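ABC transporter, periplasmic substrate-binding protein (Thermotoga maritima, PDB 2HPG) probably binds a solute in the periplasm and delivers it to the membrane subunits of a tripartite ATP-independent (TRAP) transporter. Local coordinates at residues Met87-Ile93 against Thr222-Ile228; Tyr136-Gly140 against Ile228-Ile232; Phe144-Ile150 against Val215-Ser220. Numbering follows the deposited sequence.

Contact 1. Residues Met87-Ile93 against Thr222-Ile228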
loop_
_atom_site.group_PDB
_atom_site.type_symbol
_atom_site.label_atom_id
_atom_site.label_comp_id
_atom_site.label_asym_id
_atom_site.label_seq_id
_atom_site.Cartn_x
_atom_site.Cartn_y
_atom_site.Cartn_z
HETATM N N MSE A 87 9.032 3.889 -2.946
HETATM C CA MSE A 87 7.607 4.250 -2.895
HETATM C C MSE A 87 6.855 3.760 -1.637
HETATM O O MSE A 87 5.658 4.032 -1.501
HETATM C CB MSE A 87 6.899 3.786 -4.160
HETATM C CG MSE A 87 7.619 4.243 -5.423
HETATM SE SE MSE A 87 6.641 4.043 -7.052
HETATM C CE MSE A 87 4.834 4.392 -6.427
ATOM N N ASN A 88 7.547 3.076 -0.732
ATOM C CA ASN A 88 6.965 2.651 0.562
ATOM C C ASN A 88 7.619 3.364 1.744
ATOM O O ASN A 88 7.380 3.026 2.917
ATOM C CB ASN A 88 7.080 1.124 0.742
ATOM C CG ASN A 88 5.797 0.496 1.299
ATOM O OD1 ASN A 88 5.359 0.828 2.395
ATOM N ND2 ASN A 88 5.181 -0.365 0.525
ATOM N N LEU A 89 8.441 4.361 1.442
ATOM C CA LEU A 89 9.118 5.101 2.480
ATOM C C LEU A 89 8.277 6.290 2.971
ATOM O O LEU A 89 7.414 6.825 2.246
ATOM C CB LEU A 89 10.526 5.526 2.009
ATOM C CG LEU A 89 11.576 4.418 2.058
ATOM C CD1 LEU A 89 12.915 4.969 1.622
ATOM C CD2 LEU A 89 11.701 3.838 3.438
ATOM N N ALA A 90 8.517 6.661 4.226
ATOM C CA ALA A 90 7.762 7.725 4.887
ATOM C C ALA A 90 7.776 8.984 4.052
ATOM O O ALA A 90 8.810 9.366 3.541
ATOM C CB ALA A 90 8.322 8.008 6.288
ATOM N N TYR A 91 6.602 9.592 3.903
ATOM C CA TYR A 91 6.392 10.864 3.176
ATOM C C TYR A 91 6.721 10.891 1.692
ATOM O O TYR A 91 6.651 11.960 1.101
ATOM C CB TYR A 91 7.064 12.058 3.891
ATOM C CG TYR A 91 6.441 12.299 5.230
ATOM C CD1 TYR A 91 7.070 11.885 6.388
ATOM C CD2 TYR A 91 5.179 12.879 5.335
ATOM C CE1 TYR A 91 6.469 12.063 7.619
ATOM C CE2 TYR A 91 4.580 13.072 6.580
ATOM C CZ TYR A 91 5.234 12.673 7.705
ATOM O OH TYR A 91 4.631 12.839 8.942
ATOM N N PHE A 92 7.015 9.737 1.081
ATOM C CA PHE A 92 7.254 9.672 -0.366
ATOM C C PHE A 92 6.274 10.519 -1.197
ATOM O O PHE A 92 6.697 11.325 -2.031
ATOM C CB PHE A 92 7.273 8.205 -0.890
ATOM C CG PHE A 92 7.306 8.113 -2.403
ATOM C CD1 PHE A 92 8.511 8.248 -3.089
ATOM C CD2 PHE A 92 6.138 7.956 -3.130
ATOM C CE1 PHE A 92 8.545 8.213 -4.487
ATOM C CE2 PHE A 92 6.149 7.939 -4.520
ATOM C CZ PHE A 92 7.365 8.047 -5.206
ATOM N N ILE A 93 4.968 10.341 -1.033
ATOM C CA ILE A 93 4.037 11.051 -1.925
ATOM C C ILE A 93 4.108 12.569 -1.662
ATOM O O ILE A 93 3.816 13.379 -2.555
ATOM C CB ILE A 93 2.568 10.526 -1.840
ATOM C CG1 ILE A 93 1.858 10.693 -3.184
ATOM C CG2 ILE A 93 1.782 11.240 -0.768
ATOM C CD1 ILE A 93 2.265 9.653 -4.233
ATOM N N THR A 222 -0.129 12.406 11.492
ATOM C CA THR A 222 1.171 12.628 10.893
ATOM C C THR A 222 1.141 12.334 9.401
ATOM O O THR A 222 1.968 12.868 8.672
ATOM C CB THR A 222 2.231 11.755 11.518
ATOM O OG1 THR A 222 1.731 10.424 11.633
ATOM C CG2 THR A 222 2.629 12.275 12.904
ATOM N N GLY A 223 0.214 11.480 8.957
ATOM C CA GLY A 223 0.056 11.153 7.534
ATOM C C GLY A 223 1.383 10.713 6.902
ATOM O O GLY A 223 1.694 11.050 5.755
ATOM N N HIS A 224 2.153 9.955 7.668
ATOM C CA HIS A 224 3.539 9.605 7.328
ATOM C C HIS A 224 3.709 8.533 6.222
ATOM O O HIS A 224 4.795 8.443 5.634
ATOM C CB HIS A 224 4.278 9.170 8.598
ATOM C CG HIS A 224 3.608 8.038 9.309
ATOM N ND1 HIS A 224 2.704 8.230 10.330
ATOM C CD2 HIS A 224 3.657 6.704 9.099
ATOM C CE1 HIS A 224 2.235 7.062 10.725
ATOM N NE2 HIS A 224 2.800 6.114 10.003
ATOM N N PHE A 225 2.677 7.721 5.952
ATOM C CA PHE A 225 2.661 6.837 4.782
ATOM C C PHE A 225 1.391 7.057 3.984
ATOM O O PHE A 225 0.316 7.254 4.549
ATOM C CB PHE A 225 2.673 5.337 5.133
ATOM C CG PHE A 225 3.895 4.851 5.844
ATOM C CD1 PHE A 225 5.155 4.986 5.293
ATOM C CD2 PHE A 225 3.769 4.167 7.027
ATOM C CE1 PHE A 225 6.251 4.507 5.951
ATOM C CE2 PHE A 225 4.853 3.689 7.691
ATOM C CZ PHE A 225 6.106 3.848 7.159
ATOM N N LEU A 226 1.529 7.037 2.659
ATOM C CA LEU A 226 0.415 6.749 1.761
ATOM C C LEU A 226 0.666 5.361 1.185
ATOM O O LEU A 226 1.626 5.168 0.434
ATOM C CB LEU A 226 0.321 7.769 0.628
ATOM C CG LEU A 226 -0.844 7.516 -0.313
ATOM C CD1 LEU A 226 -2.172 7.720 0.404
ATOM C CD2 LEU A 226 -0.722 8.371 -1.560
ATOM N N LEU A 227 -0.175 4.397 1.543
ATOM C CA LEU A 227 0.018 3.005 1.122
ATOM C C LEU A 227 -0.395 2.781 -0.328
ATOM O O LEU A 227 -1.589 2.813 -0.685
ATOM C CB LEU A 227 -0.701 2.039 2.080
ATOM C CG LEU A 227 -0.630 0.536 1.784
ATOM C CD1 LEU A 227 0.724 0.094 1.264
ATOM C CD2 LEU A 227 -1.005 -0.226 3.075
ATOM N N ILE A 228 0.622 2.599 -1.162
ATOM C CA ILE A 228 0.440 2.351 -2.572
ATOM C C ILE A 228 0.628 0.862 -2.790
ATOM O O ILE A 228 1.709 0.324 -2.544
ATOM C CB ILE A 228 1.494 3.103 -3.407
ATOM C CG1 ILE A 228 1.424 4.615 -3.143
ATOM C CG2 ILE A 228 1.289 2.818 -4.897
ATOM C CD1 ILE A 228 2.716 5.345 -3.601
HETATM O O HOH W 1 4.002 6.262 -0.629
HETATM O O HOH W 2 3.501 2.600 -0.258
HETATM O O HOH W 3 4.782 6.586 1.866
HETATM O O HOH W 4 3.778 9.024 1.244
#
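Starting at T222, its O accepts a hydrogen bond from Y91 OH (2.7 Å), while T222 OG1 and H224 ND1 are hydrogen-bonded at 2.7 Å. G223 has a positive phi, 52°, well suited to glycine. H224 meets Y91 twice: its CA lies 3.8 Å from the Y91 ring centroid, 22° off the normal, a CH-pi contact, and its O accepts Y91 N at 2.8 Å and 156°. Y91, N-cap of the following helix, offers that amide from the type II turn L89-F92, closed by F92 N to L89 O at 3.2 Å. F225 turns its ring edge to A90, CE1 3.6 Å from A90 N; W169 meets this ring edge-to-face. L226 CD2 packs on I93 CG1 at 3.8 Å, and a water donates to L226 O (2.8 Å) and M87 O (2.9 Å). I228 closes the row, its CD1 3.7 Å from CE of selenomethionine M87 and 4.3 Å from F92 CD2; a second water lies 2.9 Å from M87 O and accepts I228 N at 3.0 Å. The one direct backbone hydrogen bond, with two water bridges beyond it, implies that this loop is docked on the buried strand without extending the sheet.

Contact 2. Residues Tyr136-Gly140 against Ile228-Ile232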
loop_
_atom_site.group_PDB
_atom_site.type_symbol
_atom_site.label_atom_id
_atom_site.label_comp_id
_atom_site.label_asym_id
_atom_site.label_seq_id
_atom_site.Cartn_x
_atom_site.Cartn_y
_atom_site.Cartn_z
ATOM N N TYR A 136 -2.078 1.957 -9.138
ATOM C CA TYR A 136 -3.059 2.983 -8.808
ATOM C C TYR A 136 -4.055 2.503 -7.763
ATOM O O TYR A 136 -5.257 2.818 -7.830
ATOM C CB TYR A 136 -3.847 3.378 -10.052
ATOM C CG TYR A 136 -3.031 3.968 -11.191
ATOM C CD1 TYR A 136 -1.738 4.427 -11.016
ATOM C CD2 TYR A 136 -3.602 4.110 -12.453
ATOM C CE1 TYR A 136 -1.028 4.959 -12.076
ATOM C CE2 TYR A 136 -2.894 4.647 -13.503
ATOM C CZ TYR A 136 -1.622 5.063 -13.319
ATOM O OH TYR A 136 -0.947 5.589 -14.406
ATOM N N TRP A 137 -3.549 1.753 -6.787
ATOM C CA TRP A 137 -4.377 1.139 -5.756
ATOM C C TRP A 137 -3.845 1.669 -4.454
ATOM O O TRP A 137 -2.733 1.349 -4.060
ATOM C CB TRP A 137 -4.283 -0.391 -5.830
ATOM C CG TRP A 137 -5.058 -0.924 -6.992
ATOM C CD1 TRP A 137 -4.719 -0.846 -8.311
ATOM C CD2 TRP A 137 -6.326 -1.586 -6.942
ATOM N NE1 TRP A 137 -5.709 -1.401 -9.085
ATOM C CE2 TRP A 137 -6.702 -1.873 -8.264
ATOM C CE3 TRP A 137 -7.185 -1.956 -5.904
ATOM C CZ2 TRP A 137 -7.905 -2.531 -8.577
ATOM C CZ3 TRP A 137 -8.372 -2.606 -6.216
ATOM C CH2 TRP A 137 -8.716 -2.888 -7.538
ATOM N N VAL A 138 -4.630 2.527 -3.814
ATOM C CA VAL A 138 -4.165 3.273 -2.656
ATOM C C VAL A 138 -5.096 3.016 -1.468
ATOM O O VAL A 138 -6.314 3.104 -1.588
ATOM C CB VAL A 138 -4.046 4.780 -3.042
ATOM C CG1 VAL A 138 -4.018 5.673 -1.851
ATOM C CG2 VAL A 138 -2.779 4.982 -3.908
ATOM N N GLN A 139 -4.510 2.645 -0.326
ATOM C CA GLN A 139 -5.305 2.378 0.870
ATOM C C GLN A 139 -5.485 3.620 1.728
ATOM O O GLN A 139 -6.307 3.631 2.643
ATOM C CB GLN A 139 -4.670 1.263 1.683
ATOM C CG GLN A 139 -5.007 -0.116 1.173
ATOM C CD GLN A 139 -4.426 -1.181 2.035
ATOM O OE1 GLN A 139 -4.704 -1.223 3.228
ATOM N NE2 GLN A 139 -3.590 -2.036 1.453
ATOM N N GLY A 140 -4.727 4.679 1.443
ATOM C CA GLY A 140 -4.869 5.926 2.164
ATOM C C GLY A 140 -3.711 6.210 3.087
ATOM O O GLY A 140 -2.774 5.417 3.169
ATOM N N ILE A 228 0.622 2.599 -1.162
ATOM C CA ILE A 228 0.440 2.351 -2.572
ATOM C C ILE A 228 0.628 0.862 -2.790
ATOM O O ILE A 228 1.709 0.324 -2.544
ATOM C CB ILE A 228 1.494 3.103 -3.407
ATOM C CG1 ILE A 228 1.424 4.615 -3.143
ATOM C CG2 ILE A 228 1.289 2.818 -4.897
ATOM C CD1 ILE A 228 2.716 5.345 -3.601
ATOM N N ASN A 229 -0.413 0.195 -3.248
ATOM C CA ASN A 229 -0.302 -1.226 -3.543
ATOM C C ASN A 229 0.080 -1.448 -4.991
ATOM O O ASN A 229 -0.308 -0.674 -5.887
ATOM C CB ASN A 229 -1.592 -1.958 -3.208
ATOM C CG ASN A 229 -1.814 -2.096 -1.710
ATOM O OD1 ASN A 229 -2.717 -1.482 -1.145
ATOM N ND2 ASN A 229 -0.967 -2.889 -1.059
ATOM N N PHE A 230 0.853 -2.512 -5.210
ATOM C CA PHE A 230 1.247 -2.946 -6.543
ATOM C C PHE A 230 0.550 -4.248 -6.868
ATOM O O PHE A 230 0.522 -5.153 -6.056
ATOM C CB PHE A 230 2.754 -3.141 -6.598
ATOM C CG PHE A 230 3.504 -1.878 -6.788
ATOM C CD1 PHE A 230 4.226 -1.663 -7.945
ATOM C CD2 PHE A 230 3.458 -0.874 -5.828
ATOM C CE1 PHE A 230 4.910 -0.486 -8.125
ATOM C CE2 PHE A 230 4.135 0.306 -6.016
ATOM C CZ PHE A 230 4.869 0.488 -7.169
ATOM N N GLU A 231 -0.027 -4.328 -8.059
ATOM C CA GLU A 231 -0.839 -5.468 -8.452
ATOM C C GLU A 231 -0.040 -6.242 -9.486
ATOM O O GLU A 231 0.228 -5.732 -10.570
ATOM C CB GLU A 231 -2.181 -4.984 -9.010
ATOM C CG GLU A 231 -2.900 -3.974 -8.114
ATOM C CD GLU A 231 -3.149 -4.495 -6.709
ATOM O OE1 GLU A 231 -3.447 -5.692 -6.613
ATOM O OE2 GLU A 231 -3.043 -3.712 -5.714
ATOM N N ILE A 232 0.398 -7.445 -9.116
ATOM C CA ILE A 232 1.336 -8.203 -9.938
ATOM C C ILE A 232 0.748 -9.517 -10.442
ATOM O O ILE A 232 -0.143 -10.084 -9.807
ATOM C CB ILE A 232 2.683 -8.461 -9.196
ATOM C CG1 ILE A 232 2.494 -9.375 -7.974
ATOM C CG2 ILE A 232 3.311 -7.135 -8.773
ATOM C CD1 ILE A 232 3.795 -9.805 -7.315
HETATM O O HOH W 5 -1.640 -4.369 1.654
#
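Strands 130-146 and 218-234 pair antiparallel in the mixed sheet; here their segments 136-140 and 228-232 run at 145°, their axes approaching to 4.8 Å. V138 and I228 form a non-hydrogen-bonded pair with CA atoms 4.7 Å apart, and next to it N229 N donates to W137 O at 2.7 Å and 165°. Further along, Q139 and G140 both share backbone hydrogen bonds with L227, so the register slips by a residue. At phi 109° and psi 180° of G140 a side chain would be forced onto the carbonyl of Q139, so glycine suits the position.

On the face carrying V138 and I228, the side chains meet loosely, V138 CG2 to I228 CG1 at 4.3 Å, and both touch L108 of helix 101-112. The other face is polar and aromatic. W137 and N229 approach CB to CB at 4.1 Å, and E231 CG sits 3.9 Å from the centroid of the five-membered ring of W137, 20° off its normal, a CH-pi contact. The indole also stacks with F27 and gives its NE1 hydrogen bond to M253 O. Q139 NE2 donates to N229 OD1 at 2.8 Å and 164°, and a water accepts from Q139 NE2 (3.0 Å) and N229 ND2 (3.2 Å). The N229 amide is further held by Y23 OH at OD1 and T72 O at ND2.

With both amide ends so committed, N229 ties the strands to helix 22-37 and strand 68-73, while N229 O stays buried without a partner: the join rests on side-chain amide chemistry as much as on backbone pairing.

Contact 3. Residues Phe144-Ile150 against Val215-Ser220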
loop_
_atom_site.group_PDB
_atom_site.type_symbol
_atom_site.label_atom_id
_atom_site.label_comp_id
_atom_site.label_asym_id
_atom_site.label_seq_id
_atom_site.Cartn_x
_atom_site.Cartn_y
_atom_site.Cartn_z
ATOM N N PHE A 144 -0.403 7.740 13.396
ATOM C CA PHE A 144 -0.048 7.006 14.612
ATOM C C PHE A 144 -1.278 6.760 15.500
ATOM O O PHE A 144 -2.091 7.662 15.651
ATOM C CB PHE A 144 1.005 7.762 15.402
ATOM C CG PHE A 144 2.378 7.668 14.812
ATOM C CD1 PHE A 144 3.127 6.524 14.971
ATOM C CD2 PHE A 144 2.892 8.696 14.073
ATOM C CE1 PHE A 144 4.397 6.421 14.426
ATOM C CE2 PHE A 144 4.149 8.610 13.529
ATOM C CZ PHE A 144 4.900 7.460 13.702
ATOM N N VAL A 145 -1.364 5.564 16.094
ATOM C CA VAL A 145 -2.468 5.184 16.964
ATOM C C VAL A 145 -1.801 4.798 18.276
ATOM O O VAL A 145 -1.077 3.811 18.339
ATOM C CB VAL A 145 -3.301 3.989 16.447
ATOM C CG1 VAL A 145 -4.738 4.053 17.065
ATOM C CG2 VAL A 145 -3.382 3.963 14.915
ATOM N N THR A 146 -2.028 5.605 19.310
ATOM C CA THR A 146 -1.251 5.542 20.549
ATOM C C THR A 146 -2.111 5.907 21.776
ATOM O O THR A 146 -3.270 6.254 21.638
ATOM C CB THR A 146 -0.108 6.556 20.485
ATOM O OG1 THR A 146 -0.667 7.872 20.346
ATOM C CG2 THR A 146 0.859 6.276 19.280
ATOM N N ASN A 147 -1.529 5.798 22.970
ATOM C CA ASN A 147 -2.171 6.311 24.191
ATOM C C ASN A 147 -1.440 7.568 24.701
ATOM O O ASN A 147 -1.558 7.932 25.869
ATOM C CB ASN A 147 -2.267 5.225 25.275
ATOM C CG ASN A 147 -3.461 4.315 25.082
ATOM O OD1 ASN A 147 -4.578 4.779 24.815
ATOM N ND2 ASN A 147 -3.234 3.009 25.189
ATOM N N LYS A 148 -0.726 8.226 23.789
ATOM C CA LYS A 148 0.022 9.448 24.048
ATOM C C LYS A 148 -0.068 10.282 22.780
ATOM O O LYS A 148 0.188 9.758 21.699
ATOM C CB LYS A 148 1.478 9.083 24.343
ATOM C CG LYS A 148 2.419 10.243 24.481
ATOM C CD LYS A 148 3.865 9.747 24.611
ATOM C CE LYS A 148 4.831 10.895 24.622
ATOM N NZ LYS A 148 6.244 10.404 24.688
ATOM N N PRO A 149 -0.461 11.569 22.875
ATOM C CA PRO A 149 -0.504 12.374 21.644
ATOM C C PRO A 149 0.874 12.502 20.994
ATOM O O PRO A 149 1.854 12.628 21.705
ATOM C CB PRO A 149 -0.952 13.754 22.116
ATOM C CG PRO A 149 -1.255 13.651 23.533
ATOM C CD PRO A 149 -0.892 12.323 24.058
ATOM N N ILE A 150 0.924 12.483 19.663
ATOM C CA ILE A 150 2.181 12.596 18.920
ATOM C C ILE A 150 2.087 13.869 18.074
ATOM O O ILE A 150 1.300 13.946 17.133
ATOM C CB ILE A 150 2.434 11.341 18.014
ATOM C CG1 ILE A 150 2.428 10.040 18.834
ATOM C CG2 ILE A 150 3.715 11.513 17.156
ATOM C CD1 ILE A 150 3.396 9.986 20.028
ATOM N N VAL A 215 -8.663 0.199 23.008
ATOM C CA VAL A 215 -7.372 0.074 23.735
ATOM C C VAL A 215 -6.350 1.168 23.436
ATOM O O VAL A 215 -5.338 1.270 24.126
ATOM C CB VAL A 215 -6.748 -1.347 23.517
ATOM C CG1 VAL A 215 -7.473 -2.366 24.373
ATOM C CG2 VAL A 215 -6.725 -1.763 21.994
ATOM N N LEU A 216 -6.611 1.964 22.396
ATOM C CA LEU A 216 -5.807 3.112 22.041
ATOM C C LEU A 216 -6.738 4.333 21.935
ATOM O O LEU A 216 -7.822 4.265 21.368
ATOM C CB LEU A 216 -5.067 2.857 20.714
ATOM C CG LEU A 216 -4.054 1.712 20.659
ATOM C CD1 LEU A 216 -3.808 1.256 19.198
ATOM C CD2 LEU A 216 -2.709 2.135 21.313
ATOM N N LYS A 217 -6.294 5.451 22.495
ATOM C CA LYS A 217 -7.113 6.658 22.587
ATOM C C LYS A 217 -6.851 7.675 21.477
ATOM O O LYS A 217 -7.790 8.336 21.018
ATOM C CB LYS A 217 -6.917 7.331 23.951
ATOM C CG LYS A 217 -7.576 8.708 24.049
ATOM C CD LYS A 217 -7.642 9.202 25.469
ATOM C CE LYS A 217 -8.057 10.690 25.512
ATOM N NZ LYS A 217 -8.310 11.164 26.904
ATOM N N TYR A 218 -5.591 7.818 21.057
ATOM C CA TYR A 218 -5.209 8.904 20.148
ATOM C C TYR A 218 -4.886 8.503 18.711
ATOM O O TYR A 218 -4.123 7.570 18.459
ATOM C CB TYR A 218 -3.986 9.651 20.686
ATOM C CG TYR A 218 -4.229 10.354 21.989
ATOM C CD1 TYR A 218 -4.778 11.626 22.015
ATOM C CD2 TYR A 218 -3.920 9.744 23.198
ATOM C CE1 TYR A 218 -5.028 12.277 23.206
ATOM C CE2 TYR A 218 -4.153 10.386 24.394
ATOM C CZ TYR A 218 -4.708 11.648 24.385
ATOM O OH TYR A 218 -4.951 12.291 25.549
HETATM N N MSE A 219 -5.487 9.237 17.776
HETATM C CA MSE A 219 -5.081 9.206 16.384
HETATM C C MSE A 219 -4.371 10.516 16.091
HETATM O O MSE A 219 -4.999 11.571 16.124
HETATM C CB MSE A 219 -6.303 9.061 15.484
HETATM C CG MSE A 219 -5.955 8.531 14.120
HETATM SE SE MSE A 219 -6.118 6.602 14.068
HETATM C CE MSE A 219 -5.981 6.374 12.138
ATOM N N SER A 220 -3.058 10.461 15.851
ATOM C CA SER A 220 -2.290 11.662 15.555
ATOM C C SER A 220 -1.952 11.685 14.071
ATOM O O SER A 220 -1.288 10.768 13.558
ATOM C CB SER A 220 -1.005 11.710 16.377
ATOM O OG SER A 220 -1.224 11.386 17.737
HETATM O O HOH W 6 -1.681 8.875 18.102
#
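Backbone hydrogen bonds make an antiparallel ladder of strands 144-146 and 218-220, whose axes come within 4.9 Å at 156°, at the far end of the pair 130-146 and 218-234; strand 282-284 runs parallel to 218-234. F144 pairs with S220 (F144 N to S220 O 3.2 Å; S220 N to F144 O 3.0 Å), and T146 with Y218 (T146 N to Y218 O 3.0 Å; Y218 N to T146 O 2.9 Å), V145 and M219 forming the non-hydrogen-bonded pair between them. T146 O takes two amides, Y218 N well and K217 N weakly (3.2 Å), so two residues stand opposite one, a classic beta bulge.

N147 carries the pairing past the end of strand 144-146: its OD1 accepts K217 N (3.0 Å) and its ND2 donates to V215 O (2.9 Å). The chain then folds back so that I150 N donates to S220 OG (3.1 Å). Within the turn, T146 OG1 to K148 O is very short, 2.5 Å. A water donates to F144 O (2.8 Å) and T146 OG1 (2.7 Å) and lies 2.6 Å from S220 OG.

Ring contact comes from P149, whose CD sits 3.9 Å from the Y218 ring centroid, 15° off the normal, a CH-pi interaction. Apolar packing occupies the face of V145 and M219: V145 CG1 meets L216 CD1 at 3.6 Å and V145 CG2 meets SE of selenomethionine M219 at 3.9 Å, with V207 touching both V145 and M219.

N147 stands in for a backbone partner where the ladder ends, and S220 OG holds the returning loop at I150 against the sheet.

All three contacts lie along strand 218-234, and contacts 2 and 3, centres about 26 Å apart, pair it with strand 130-146. Contact 1 is centred about 12 Å from contact 2 and 19 Å from contact 3. It shares I228 with contact 2, and L227 O lies 2.9 Å from Q139 N, a probable hydrogen bond; toward contact 3, H224 ND1 is 3.5 Å from F144 CE2. The centres of contacts 2, 1 and 3 lie about 5, 9 and 22 Å from the centre of the chain, so contact 3 probably belongs to one lobe. In this family the solute binds in the cleft between lobes, which such strands cross, so contacts 1 and 2 are probably nearer it.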